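Putative Transcriptional Regulator (Rhodococcus sp., PDB 2IA2) is a putative transcriptional regulator of the IclR family, which probably binds DNA through its helix-turn-helix domain and senses an effector through its C-terminal domain. Local coordinates at residues I115-D120 with G140-A145; A119-V124 with T148-V153; Q173-R178 with Q203-G208; V95-L100 with A125-S130. One frame throughout, in Å; residues are numbered along the deposited sequence.

Contact 1. Residues I115-D120 with G140-A145; sequences ILDGAD and GTRLPA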
loop_
_atom_site.group_PDB
_atom_site.type_symbol
_atom_site.label_atom_id
_atom_site.label_comp_id
_atom_site.label_asym_id
_atom_site.label_seq_id
_atom_site.Cartn_x
_atom_site.Cartn_y
_atom_site.Cartn_z
ATOM N N ILE A 115 7.801 17.481 1.526
ATOM C CA ILE A 115 6.652 17.512 2.402
ATOM C C ILE A 115 6.841 18.683 3.346
ATOM O O ILE A 115 7.937 19.225 3.421
ATOM C CB ILE A 115 6.521 16.173 3.188
ATOM C CG1 ILE A 115 7.764 15.963 4.074
ATOM C CG2 ILE A 115 6.244 15.021 2.196
ATOM C CD1 ILE A 115 7.651 14.870 5.051
ATOM N N LEU A 116 5.784 19.063 4.055
ATOM C CA LEU A 116 5.833 20.218 4.945
ATOM C C LEU A 116 6.181 19.802 6.371
ATOM O O LEU A 116 5.654 18.815 6.885
ATOM C CB LEU A 116 4.499 20.967 4.927
ATOM C CG LEU A 116 4.485 22.344 5.593
ATOM C CD1 LEU A 116 5.365 23.320 4.828
ATOM C CD2 LEU A 116 3.063 22.873 5.705
ATOM N N ASP A 117 7.072 20.560 7.002
ATOM C CA ASP A 117 7.373 20.371 8.417
ATOM C C ASP A 117 7.382 21.702 9.162
ATOM O O ASP A 117 8.377 22.425 9.147
ATOM C CB ASP A 117 8.719 19.664 8.589
ATOM C CG ASP A 117 8.973 19.233 10.020
ATOM O OD1 ASP A 117 8.130 19.533 10.891
ATOM O OD2 ASP A 117 10.016 18.594 10.274
ATOM N N GLY A 118 6.266 22.018 9.811
ATOM C CA GLY A 118 6.005 23.371 10.265
ATOM C C GLY A 118 6.264 24.405 9.186
ATOM O O GLY A 118 5.539 24.475 8.194
ATOM N N ALA A 119 7.303 25.210 9.383
ATOM C CA ALA A 119 7.507 26.408 8.576
ATOM C C ALA A 119 8.417 26.122 7.386
ATOM O O ALA A 119 8.668 26.999 6.560
ATOM C CB ALA A 119 8.080 27.530 9.428
ATOM N N ASP A 120 8.908 24.889 7.305
ATOM C CA ASP A 120 9.891 24.521 6.293
ATOM C C ASP A 120 9.347 23.419 5.447
ATOM O O ASP A 120 8.498 22.728 5.871
ATOM C CB ASP A 120 11.143 23.934 6.953
ATOM C CG ASP A 120 11.917 24.947 7.750
ATOM O OD1 ASP A 120 12.105 26.079 7.264
ATOM O OD2 ASP A 120 12.331 24.596 8.872
ATOM N N GLY A 140 16.546 15.529 2.687
ATOM C CA GLY A 140 16.721 15.931 4.065
ATOM C C GLY A 140 16.952 17.399 4.274
ATOM O O GLY A 140 16.826 17.902 5.416
ATOM N N THR A 141 17.254 18.128 3.197
ATOM C CA THR A 141 17.442 19.569 3.335
ATOM C C THR A 141 16.093 20.232 3.590
ATOM O O THR A 141 15.065 19.775 3.075
ATOM C CB THR A 141 18.086 20.182 2.045
ATOM O OG1 THR A 141 19.296 19.480 1.771
ATOM C CG2 THR A 141 18.438 21.650 2.224
ATOM N N ARG A 142 16.101 21.262 4.401
ATOM C CA ARG A 142 14.967 22.107 4.658
ATOM C C ARG A 142 15.147 23.488 4.065
ATOM O O ARG A 142 16.238 23.997 4.025
ATOM C CB ARG A 142 14.718 22.236 6.136
ATOM C CG ARG A 142 14.609 20.956 6.833
ATOM C CD ARG A 142 14.137 21.067 8.232
ATOM N NE ARG A 142 13.967 19.738 8.739
ATOM C CZ ARG A 142 12.834 19.217 9.149
ATOM N NH1 ARG A 142 11.729 19.924 9.157
ATOM N NH2 ARG A 142 12.810 17.976 9.544
ATOM N N LEU A 143 14.060 24.076 3.618
ATOM C CA LEU A 143 14.057 25.423 3.077
ATOM C C LEU A 143 12.769 26.080 3.604
ATOM O O LEU A 143 11.797 25.380 3.907
ATOM C CB LEU A 143 14.082 25.389 1.548
ATOM C CG LEU A 143 15.371 24.927 0.838
ATOM C CD1 LEU A 143 15.144 24.949 -0.630
ATOM C CD2 LEU A 143 16.525 25.895 1.145
ATOM N N PRO A 144 12.764 27.419 3.764
ATOM C CA PRO A 144 11.499 28.037 4.227
ATOM C C PRO A 144 10.349 27.855 3.233
ATOM O O PRO A 144 10.536 28.049 2.062
ATOM C CB PRO A 144 11.873 29.511 4.422
ATOM C CG PRO A 144 13.144 29.728 3.572
ATOM C CD PRO A 144 13.869 28.402 3.617
ATOM N N ALA A 145 9.173 27.448 3.711
ATOM C CA ALA A 145 8.025 27.204 2.855
ATOM C C ALA A 145 7.597 28.415 2.021
ATOM O O ALA A 145 7.227 28.267 0.825
ATOM C CB ALA A 145 6.835 26.645 3.694
HETATM O O HOH W 1 11.504 22.545 10.151
#
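D117 meets the guanidinium of R142 at its edge, with OD2 near the guanidinium plane. The carboxylate itself is turned, its plane 59° from that of the guanidinium. OD2 forms a salt bridge to NH1 of R142. At 2.4 Å between D117 OD2 and R142 NH1 the pair is modelled very short, so its exact length is doubtful. NH2 adds only a weak bond to the same oxygen. A water donates to D120 OD2 at 2.6 Å and to the carbonyl O of D117, and R142 NH1 gives it a weak bond. The D120 carboxylate lies near R142 without touching its charged end. An alanine here would probably leave the water without its shortest partner and R142 without a nearby carboxylate.

D117 to D120 is a type II' turn, with G118 at positive phi. It makes the tight hairpin between strands 110-117 and 120-127. Strand 142-144 lies antiparallel beside the second of these, at the sheet edge. D120 and P144 form an antiparallel non-hydrogen-bonded pair, with D120 CA 3.2 Å from L143 O. Within the turn, A119 O accepts from A145 N at 2.9 Å, nearly straight at 173°. L116 CD1 rests on A145 CB at 3.8 Å.

Contact 2. Residues A119-V124 with T148-V153; sequences ADIVYV and TSMGRV
I121 and T148 reach toward each other tip to tip, I121 CD1 lying 3.5 Å from T148 OG1. The two chi1 torsions are alike. CG1 of I121 lies between the backbone N and the carbonyl carbon (chi1 64°), the crowded position, and OG1 of T148 does the same (chi1 59°). For I121 this leaves CG2 anti to the carbonyl carbon, and CG2 presses on the helix backbone. I121 CG2 is 3.4 Å from G151 CA, tighter than usual. G151 suits the spot, because a beta carbon there would crowd I121 CG2 and run into T148 OG1.

T148 is the N-cap residue. Its OG1 accepts from G151 N at 2.9 Å, through a rather bent bond. A valine at T148 would probably leave the amide of G151 without its cap, and the first helical turn less firmly held. M150, a selenomethionine, has a chain that bends near its end. This brings its CE to Y123, 3.5 Å from CZ, the two side chains crossing at about a right angle. M150 CE also packs against I121 CD1, at 3.9 Å.

The axes of the short segments 120-124 and 149-153 pass 8.4 Å apart at 118°. This is a capped helix start packed on an antiparallel sheet, within the GAF-like C-terminal domain of an IclR-family protein.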
loop_
_atom_site.group_PDB
_atom_site.type_symbol
_atom_site.label_atom_id
_atom_site.label_comp_id
_atom_site.label_asym_id
_atom_site.label_seq_id
_atom_site.Cartn_x
_atom_site.Cartn_y
_atom_site.Cartn_z
ATOM N N ALA A 119 7.303 25.210 9.383
ATOM C CA ALA A 119 7.507 26.408 8.576
ATOM C C ALA A 119 8.417 26.122 7.386
ATOM O O ALA A 119 8.668 26.999 6.560
ATOM C CB ALA A 119 8.080 27.530 9.428
ATOM N N ASP A 120 8.908 24.889 7.305
ATOM C CA ASP A 120 9.891 24.521 6.293
ATOM C C ASP A 120 9.347 23.419 5.447
ATOM O O ASP A 120 8.498 22.728 5.871
ATOM C CB ASP A 120 11.143 23.934 6.953
ATOM C CG ASP A 120 11.917 24.947 7.750
ATOM O OD1 ASP A 120 12.105 26.079 7.264
ATOM O OD2 ASP A 120 12.331 24.596 8.872
ATOM N N ILE A 121 9.880 23.240 4.255
ATOM C CA ILE A 121 9.634 22.032 3.442
ATOM C C ILE A 121 10.863 21.212 3.667
ATOM O O ILE A 121 11.936 21.781 3.997
ATOM C CB ILE A 121 9.464 22.351 1.922
ATOM C CG1 ILE A 121 10.771 22.952 1.306
ATOM C CG2 ILE A 121 8.256 23.285 1.709
ATOM C CD1 ILE A 121 10.715 23.185 -0.303
ATOM N N VAL A 122 10.714 19.903 3.510
ATOM C CA VAL A 122 11.826 18.936 3.685
ATOM C C VAL A 122 11.857 18.122 2.409
ATOM O O VAL A 122 10.826 17.559 2.002
ATOM C CB VAL A 122 11.609 17.883 4.827
ATOM C CG1 VAL A 122 12.888 17.019 5.021
ATOM C CG2 VAL A 122 11.280 18.538 6.128
ATOM N N TYR A 123 13.018 18.070 1.768
ATOM C CA TYR A 123 13.157 17.267 0.558
ATOM C C TYR A 123 13.141 15.792 0.891
ATOM O O TYR A 123 13.940 15.343 1.701
ATOM C CB TYR A 123 14.467 17.580 -0.145
ATOM C CG TYR A 123 14.369 18.844 -0.973
ATOM C CD1 TYR A 123 14.248 20.094 -0.354
ATOM C CD2 TYR A 123 14.350 18.778 -2.370
ATOM C CE1 TYR A 123 14.147 21.280 -1.112
ATOM C CE2 TYR A 123 14.272 19.954 -3.148
ATOM C CZ TYR A 123 14.161 21.189 -2.499
ATOM O OH TYR A 123 14.042 22.314 -3.249
ATOM N N VAL A 124 12.320 15.035 0.180
ATOM C CA VAL A 124 12.222 13.594 0.434
ATOM C C VAL A 124 12.607 12.711 -0.765
ATOM O O VAL A 124 12.856 11.546 -0.572
ATOM C CB VAL A 124 10.838 13.138 1.048
ATOM C CG1 VAL A 124 10.635 13.691 2.491
ATOM C CG2 VAL A 124 9.665 13.472 0.128
ATOM N N THR A 148 9.626 29.073 -1.486
ATOM C CA THR A 148 9.803 27.982 -2.449
ATOM C C THR A 148 8.469 27.696 -3.120
ATOM O O THR A 148 7.412 27.976 -2.528
ATOM C CB THR A 148 10.287 26.701 -1.728
ATOM O OG1 THR A 148 9.315 26.370 -0.753
ATOM C CG2 THR A 148 11.625 26.933 -1.056
ATOM N N SER A 149 8.513 27.132 -4.325
ATOM C CA SER A 149 7.323 26.808 -5.056
ATOM C C SER A 149 6.594 25.665 -4.379
ATOM O O SER A 149 5.401 25.723 -4.223
ATOM C CB SER A 149 7.615 26.509 -6.559
ATOM O OG SER A 149 8.398 25.324 -6.761
HETATM N N MSE A 150 7.330 24.626 -3.969
HETATM C CA MSE A 150 6.748 23.523 -3.210
HETATM C C MSE A 150 6.138 24.021 -1.872
HETATM O O MSE A 150 5.072 23.593 -1.488
HETATM C CB MSE A 150 7.810 22.447 -2.957
HETATM C CG MSE A 150 8.085 21.707 -4.249
HETATM SE SE MSE A 150 9.164 20.112 -4.097
HETATM C CE MSE A 150 10.829 20.872 -3.466
ATOM N N GLY A 151 6.810 24.934 -1.197
ATOM C CA GLY A 151 6.305 25.485 0.047
ATOM C C GLY A 151 4.981 26.179 -0.103
ATOM O O GLY A 151 4.086 25.973 0.725
ATOM N N ARG A 152 4.822 26.983 -1.162
ATOM C CA ARG A 152 3.542 27.664 -1.414
ATOM C C ARG A 152 2.443 26.737 -1.777
ATOM O O ARG A 152 1.298 26.972 -1.423
ATOM C CB ARG A 152 3.698 28.779 -2.453
ATOM C CG ARG A 152 4.596 29.827 -1.871
ATOM C CD ARG A 152 4.685 31.071 -2.745
ATOM N NE ARG A 152 5.659 32.000 -2.165
ATOM C CZ ARG A 152 6.077 33.117 -2.766
ATOM N NH1 ARG A 152 5.592 33.481 -3.958
ATOM N NH2 ARG A 152 6.971 33.883 -2.163
ATOM N N VAL A 153 2.776 25.698 -2.515
ATOM C CA VAL A 153 1.856 24.592 -2.774
ATOM C C VAL A 153 1.402 23.920 -1.475
ATOM O O VAL A 153 0.197 23.613 -1.292
ATOM C CB VAL A 153 2.501 23.548 -3.758
ATOM C CG1 VAL A 153 1.712 22.244 -3.794
ATOM C CG2 VAL A 153 2.572 24.139 -5.175
#

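Contact 3. Residues Q173-R178 with Q203-G208; sequences QRLTER and QELEAG
T176 and Q203 make the tight part of this contact. T176 OG1 donates to Q203 O at 2.7 Å, in the carbonyl plane and on a lone pair. The same hydroxyl accepts from R178 N at 3.0 Å, which makes an ST turn. Two bonds therefore fix the rotation of T176. Its OG1 sits between the backbone N and the carbonyl carbon (chi1 73°), and CG2 is left facing the next peptides, 3.5 Å from L205 O. Nearby, L175 CB packs against E204 O, which is hydrogen-bonded to T179 OG1, and R178 O lies 3.2 Å from E204 CG. E204 is buried, and its carboxylate is taken by partners beyond the two segments: a salt bridge to R152 and a bond from I180 N.

On the protein side the leucines touch loosely. L175 and L205 lie side by side and point the same way, meeting only through their CD1 atoms, 4.0 Å apart. The outer, solvent side belongs to R178, which is exposed and crosses Q203 obliquely. Its CD comes no nearer than 4.2 Å to Q203 CB. The charge of R178 is matched by D202, through a salt bridge. Q203 OE1 turns back on its own segment and accepts from G208 N at 2.6 Å.

Neither segment has regular structure. The ST turn at T176 joins the loop between helices 160-169 and 183-196 to the connection between antiparallel strands 199-202 and 209-217, in the sheet of the GAF-like domain.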
loop_
_atom_site.group_PDB
_atom_site.type_symbol
_atom_site.label_atom_id
_atom_site.label_comp_id
_atom_site.label_asym_id
_atom_site.label_seq_id
_atom_site.Cartn_x
_atom_site.Cartn_y
_atom_site.Cartn_z
ATOM N N GLN A 173 11.681 37.295 5.327
ATOM C CA GLN A 173 12.971 37.984 5.074
ATOM C C GLN A 173 13.138 38.370 3.603
ATOM O O GLN A 173 12.620 37.688 2.731
ATOM C CB GLN A 173 14.148 37.113 5.494
ATOM C CG GLN A 173 13.934 36.433 6.806
ATOM C CD GLN A 173 15.218 36.100 7.501
ATOM O OE1 GLN A 173 16.007 35.265 7.037
ATOM N NE2 GLN A 173 15.439 36.741 8.640
ATOM N N ARG A 174 13.849 39.462 3.324
ATOM C CA ARG A 174 14.114 39.863 1.934
ATOM C C ARG A 174 15.303 39.048 1.456
ATOM O O ARG A 174 16.442 39.461 1.627
ATOM C CB ARG A 174 14.412 41.359 1.833
ATOM N N LEU A 175 15.051 37.874 0.890
ATOM C CA LEU A 175 16.125 36.999 0.413
ATOM C C LEU A 175 16.801 37.470 -0.891
ATOM O O LEU A 175 18.014 37.300 -1.062
ATOM C CB LEU A 175 15.611 35.546 0.268
ATOM C CG LEU A 175 14.941 34.900 1.497
ATOM C CD1 LEU A 175 14.356 33.513 1.177
ATOM C CD2 LEU A 175 15.925 34.812 2.669
ATOM N N THR A 176 16.005 37.999 -1.822
ATOM C CA THR A 176 16.492 38.557 -3.098
ATOM C C THR A 176 15.745 39.873 -3.263
ATOM O O THR A 176 14.865 40.169 -2.439
ATOM C CB THR A 176 16.184 37.627 -4.325
ATOM O OG1 THR A 176 14.783 37.665 -4.654
ATOM C CG2 THR A 176 16.584 36.210 -4.047
ATOM N N GLU A 177 16.036 40.640 -4.318
ATOM C CA GLU A 177 15.231 41.842 -4.618
ATOM C C GLU A 177 13.794 41.528 -5.030
ATOM O O GLU A 177 12.935 42.415 -5.045
ATOM C CB GLU A 177 15.913 42.764 -5.664
ATOM C CG GLU A 177 17.140 43.538 -5.144
ATOM N N ARG A 178 13.512 40.266 -5.352
ATOM C CA ARG A 178 12.141 39.890 -5.770
ATOM C C ARG A 178 11.308 39.131 -4.769
ATOM O O ARG A 178 10.182 38.778 -5.075
ATOM C CB ARG A 178 12.166 39.130 -7.076
ATOM C CG ARG A 178 12.872 39.912 -8.130
ATOM C CD ARG A 178 13.257 39.000 -9.221
ATOM N NE ARG A 178 12.082 38.632 -9.995
ATOM C CZ ARG A 178 11.768 39.192 -11.148
ATOM N NH1 ARG A 178 12.543 40.138 -11.647
ATOM N NH2 ARG A 178 10.691 38.796 -11.795
ATOM N N GLN A 203 12.731 33.545 -8.898
ATOM C CA GLN A 203 13.908 34.157 -8.239
ATOM C C GLN A 203 13.659 34.874 -6.902
ATOM O O GLN A 203 14.279 35.892 -6.627
ATOM C CB GLN A 203 14.675 35.078 -9.210
ATOM C CG GLN A 203 14.684 34.577 -10.639
ATOM C CD GLN A 203 15.474 35.443 -11.567
ATOM O OE1 GLN A 203 16.625 35.748 -11.289
ATOM N NE2 GLN A 203 14.885 35.804 -12.703
ATOM N N GLU A 204 12.774 34.324 -6.069
ATOM C CA GLU A 204 12.537 34.879 -4.736
ATOM C C GLU A 204 13.419 34.204 -3.682
ATOM O O GLU A 204 13.566 34.717 -2.556
ATOM C CB GLU A 204 11.076 34.729 -4.347
ATOM C CG GLU A 204 10.127 35.556 -5.220
ATOM C CD GLU A 204 8.710 35.563 -4.684
ATOM O OE1 GLU A 204 8.539 35.771 -3.470
ATOM O OE2 GLU A 204 7.764 35.386 -5.464
ATOM N N LEU A 205 13.998 33.066 -4.056
ATOM C CA LEU A 205 14.848 32.301 -3.145
ATOM C C LEU A 205 16.299 32.672 -3.445
ATOM O O LEU A 205 17.049 33.104 -2.565
ATOM C CB LEU A 205 14.611 30.785 -3.293
ATOM C CG LEU A 205 15.386 29.835 -2.357
ATOM C CD1 LEU A 205 15.175 30.137 -0.872
ATOM C CD2 LEU A 205 15.021 28.378 -2.682
ATOM N N GLU A 206 16.669 32.545 -4.709
ATOM C CA GLU A 206 18.017 32.877 -5.129
ATOM C C GLU A 206 17.934 33.509 -6.517
ATOM O O GLU A 206 17.110 33.107 -7.350
ATOM C CB GLU A 206 18.856 31.582 -5.098
ATOM C CG GLU A 206 20.334 31.774 -5.177
ATOM C CD GLU A 206 21.085 30.555 -4.730
ATOM O OE1 GLU A 206 21.261 30.357 -3.512
ATOM O OE2 GLU A 206 21.504 29.776 -5.596
ATOM N N ALA A 207 18.751 34.529 -6.770
ATOM C CA ALA A 207 18.719 35.216 -8.070
ATOM C C ALA A 207 19.138 34.225 -9.164
ATOM O O ALA A 207 20.017 33.435 -8.955
ATOM C CB ALA A 207 19.662 36.448 -8.073
ATOM N N GLY A 208 18.508 34.287 -10.334
ATOM C CA GLY A 208 18.868 33.357 -11.408
ATOM C C GLY A 208 18.243 31.965 -11.284
ATOM O O GLY A 208 18.540 31.088 -12.089
#

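Contact 4. Residues V95-L100 with A125-S130; sequences VAQPHL and ARVPVS
Q97 reaches across from its helix to V127 and R126, crossing the V127 side chain obliquely. Its CG is anti to the backbone N, and the chain bends at chi2. This carries the amide over the strand. NE2 donates to R126 O at 3.3 Å, a long but nearly straight bond (173°). The acceptor lies in the amide plane of Q97, whereas the donor stands 51° out of the carbonyl plane of R126. NE2 also bonds E101 OE2, one turn further along the helix. The two bonds would hold the amide in its rotation. The other end of the amide, OE1, lies 3.6 Å from A125 CB, and NE2 lies 3.3 Å from V127 CG2.

L100 fills the inner side of the contact. Its CB meets V127 CG2 at 3.6 Å, and its CD1 lies against A125 CB at 3.7 Å. A125 and V127 both point toward the helix, while R126 between them points away. The axes of the short segments pass 8.1 Å apart and only 16° from parallel. The helix is kinked at P98, whose N cannot bond to the turn before.

Strand 120-127 pairs here with strand 110-117, and A96 and L100 also touch V113 of that strand. Helix 246-264 packs on the helix through V95 and H99, whose NE2 bonds D259. Helix 92-107 thus lies between sheet and C-terminal helix.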
loop_
_atom_site.group_PDB
_atom_site.type_symbol
_atom_site.label_atom_id
_atom_site.label_comp_id
_atom_site.label_asym_id
_atom_site.label_seq_id
_atom_site.Cartn_x
_atom_site.Cartn_y
_atom_site.Cartn_z
ATOM N N VAL A 95 7.426 5.611 -3.968
ATOM C CA VAL A 95 6.370 5.728 -4.979
ATOM C C VAL A 95 6.750 6.822 -6.017
ATOM O O VAL A 95 6.688 6.599 -7.245
ATOM C CB VAL A 95 5.002 6.005 -4.346
ATOM C CG1 VAL A 95 3.990 6.470 -5.422
ATOM C CG2 VAL A 95 4.466 4.730 -3.541
ATOM N N ALA A 96 7.200 7.965 -5.507
ATOM C CA ALA A 96 7.625 9.118 -6.317
ATOM C C ALA A 96 8.835 8.896 -7.199
ATOM O O ALA A 96 8.832 9.329 -8.322
ATOM C CB ALA A 96 7.843 10.310 -5.417
ATOM N N GLN A 97 9.877 8.227 -6.695
ATOM C CA GLN A 97 11.139 8.061 -7.455
ATOM C C GLN A 97 11.031 7.720 -8.960
ATOM O O GLN A 97 11.559 8.461 -9.773
ATOM C CB GLN A 97 12.158 7.155 -6.717
ATOM C CG GLN A 97 13.629 7.361 -7.152
ATOM C CD GLN A 97 14.140 8.784 -6.841
ATOM O OE1 GLN A 97 13.796 9.373 -5.822
ATOM N NE2 GLN A 97 14.977 9.300 -7.692
ATOM N N PRO A 98 10.387 6.593 -9.340
ATOM C CA PRO A 98 10.380 6.282 -10.770
ATOM C C PRO A 98 9.690 7.383 -11.605
ATOM O O PRO A 98 10.038 7.582 -12.759
ATOM C CB PRO A 98 9.617 4.949 -10.874
ATOM C CG PRO A 98 9.170 4.590 -9.514
ATOM C CD PRO A 98 9.675 5.582 -8.514
ATOM N N HIS A 99 8.772 8.108 -11.007
ATOM C CA HIS A 99 8.075 9.148 -11.699
ATOM C C HIS A 99 8.945 10.380 -11.852
ATOM O O HIS A 99 8.938 10.980 -12.859
ATOM C CB HIS A 99 6.763 9.481 -11.014
ATOM C CG HIS A 99 5.796 8.347 -10.983
ATOM N ND1 HIS A 99 5.204 7.844 -12.106
ATOM C CD2 HIS A 99 5.344 7.603 -9.963
ATOM C CE1 HIS A 99 4.423 6.843 -11.781
ATOM N NE2 HIS A 99 4.490 6.679 -10.482
ATOM N N LEU A 100 9.726 10.693 -10.845
ATOM C CA LEU A 100 10.753 11.755 -10.967
ATOM C C LEU A 100 11.771 11.410 -12.005
ATOM O O LEU A 100 12.209 12.289 -12.756
ATOM C CB LEU A 100 11.472 12.002 -9.638
ATOM C CG LEU A 100 10.554 12.526 -8.529
ATOM C CD1 LEU A 100 11.427 12.890 -7.293
ATOM C CD2 LEU A 100 9.636 13.679 -8.980
ATOM N N ALA A 125 12.658 13.266 -1.975
ATOM C CA ALA A 125 13.087 12.493 -3.165
ATOM C C ALA A 125 13.584 13.542 -4.161
ATOM O O ALA A 125 13.101 14.671 -4.134
ATOM C CB ALA A 125 11.884 11.683 -3.776
ATOM N N ARG A 126 14.567 13.188 -4.984
ATOM C CA ARG A 126 15.042 14.103 -5.988
ATOM C C ARG A 126 15.720 13.337 -7.084
ATOM O O ARG A 126 16.208 12.243 -6.852
ATOM C CB ARG A 126 16.011 15.146 -5.387
ATOM C CG ARG A 126 17.338 14.553 -4.934
ATOM C CD ARG A 126 18.338 15.573 -5.398
ATOM N NE ARG A 126 19.766 15.341 -5.175
ATOM C CZ ARG A 126 20.692 16.186 -5.631
ATOM N NH1 ARG A 126 20.322 17.259 -6.331
ATOM N NH2 ARG A 126 21.981 15.965 -5.412
ATOM N N VAL A 127 15.714 13.901 -8.291
ATOM C CA VAL A 127 16.564 13.407 -9.389
ATOM C C VAL A 127 17.353 14.631 -9.895
ATOM O O VAL A 127 16.730 15.590 -10.346
ATOM C CB VAL A 127 15.699 12.824 -10.519
ATOM C CG1 VAL A 127 16.555 12.559 -11.756
ATOM C CG2 VAL A 127 14.974 11.535 -10.056
ATOM N N PRO A 128 18.688 14.649 -9.751
ATOM C CA PRO A 128 19.536 15.740 -10.285
ATOM C C PRO A 128 19.804 15.596 -11.808
ATOM O O PRO A 128 19.518 14.550 -12.384
ATOM C CB PRO A 128 20.856 15.530 -9.539
ATOM C CG PRO A 128 20.916 14.005 -9.356
ATOM C CD PRO A 128 19.486 13.659 -8.994
ATOM N N VAL A 129 20.330 16.643 -12.438
ATOM C CA VAL A 129 20.871 16.557 -13.793
ATOM C C VAL A 129 22.405 16.709 -13.730
ATOM O O VAL A 129 22.948 17.228 -12.758
ATOM C CB VAL A 129 20.202 17.599 -14.741
ATOM C CG1 VAL A 129 18.757 17.192 -14.996
ATOM C CG2 VAL A 129 20.303 19.004 -14.171
ATOM N N SER A 130 23.120 16.192 -14.723
ATOM C CA SER A 130 24.543 16.338 -14.726
ATOM C C SER A 130 24.859 17.626 -15.464
ATOM O O SER A 130 25.019 17.611 -16.678
ATOM C CB SER A 130 25.208 15.179 -15.461
ATOM O OG SER A 130 24.783 13.962 -14.886
#

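In the fold
From the N terminus, contact 4 opens first, on helix 92-107, and closes when strand 120-127 ends. Contacts 1 and 2 open before that closure, so both cross contact 4. Both begin around the hairpin turn and share A119 and D120. Contact 1 closes on edge strand 142-144, and contact 2 just after, on helix 149-156. Contact 3 follows in series, closing the excursion through helix 183-196 and strand 199-202. It is still tied to contact 2 by a salt bridge, and to contacts 1 and 2 by packing of L205. Strand 120-127 links contacts 1, 2 and 4, while contacts 3 and 4 stay about 12 Å apart at their nearest atoms.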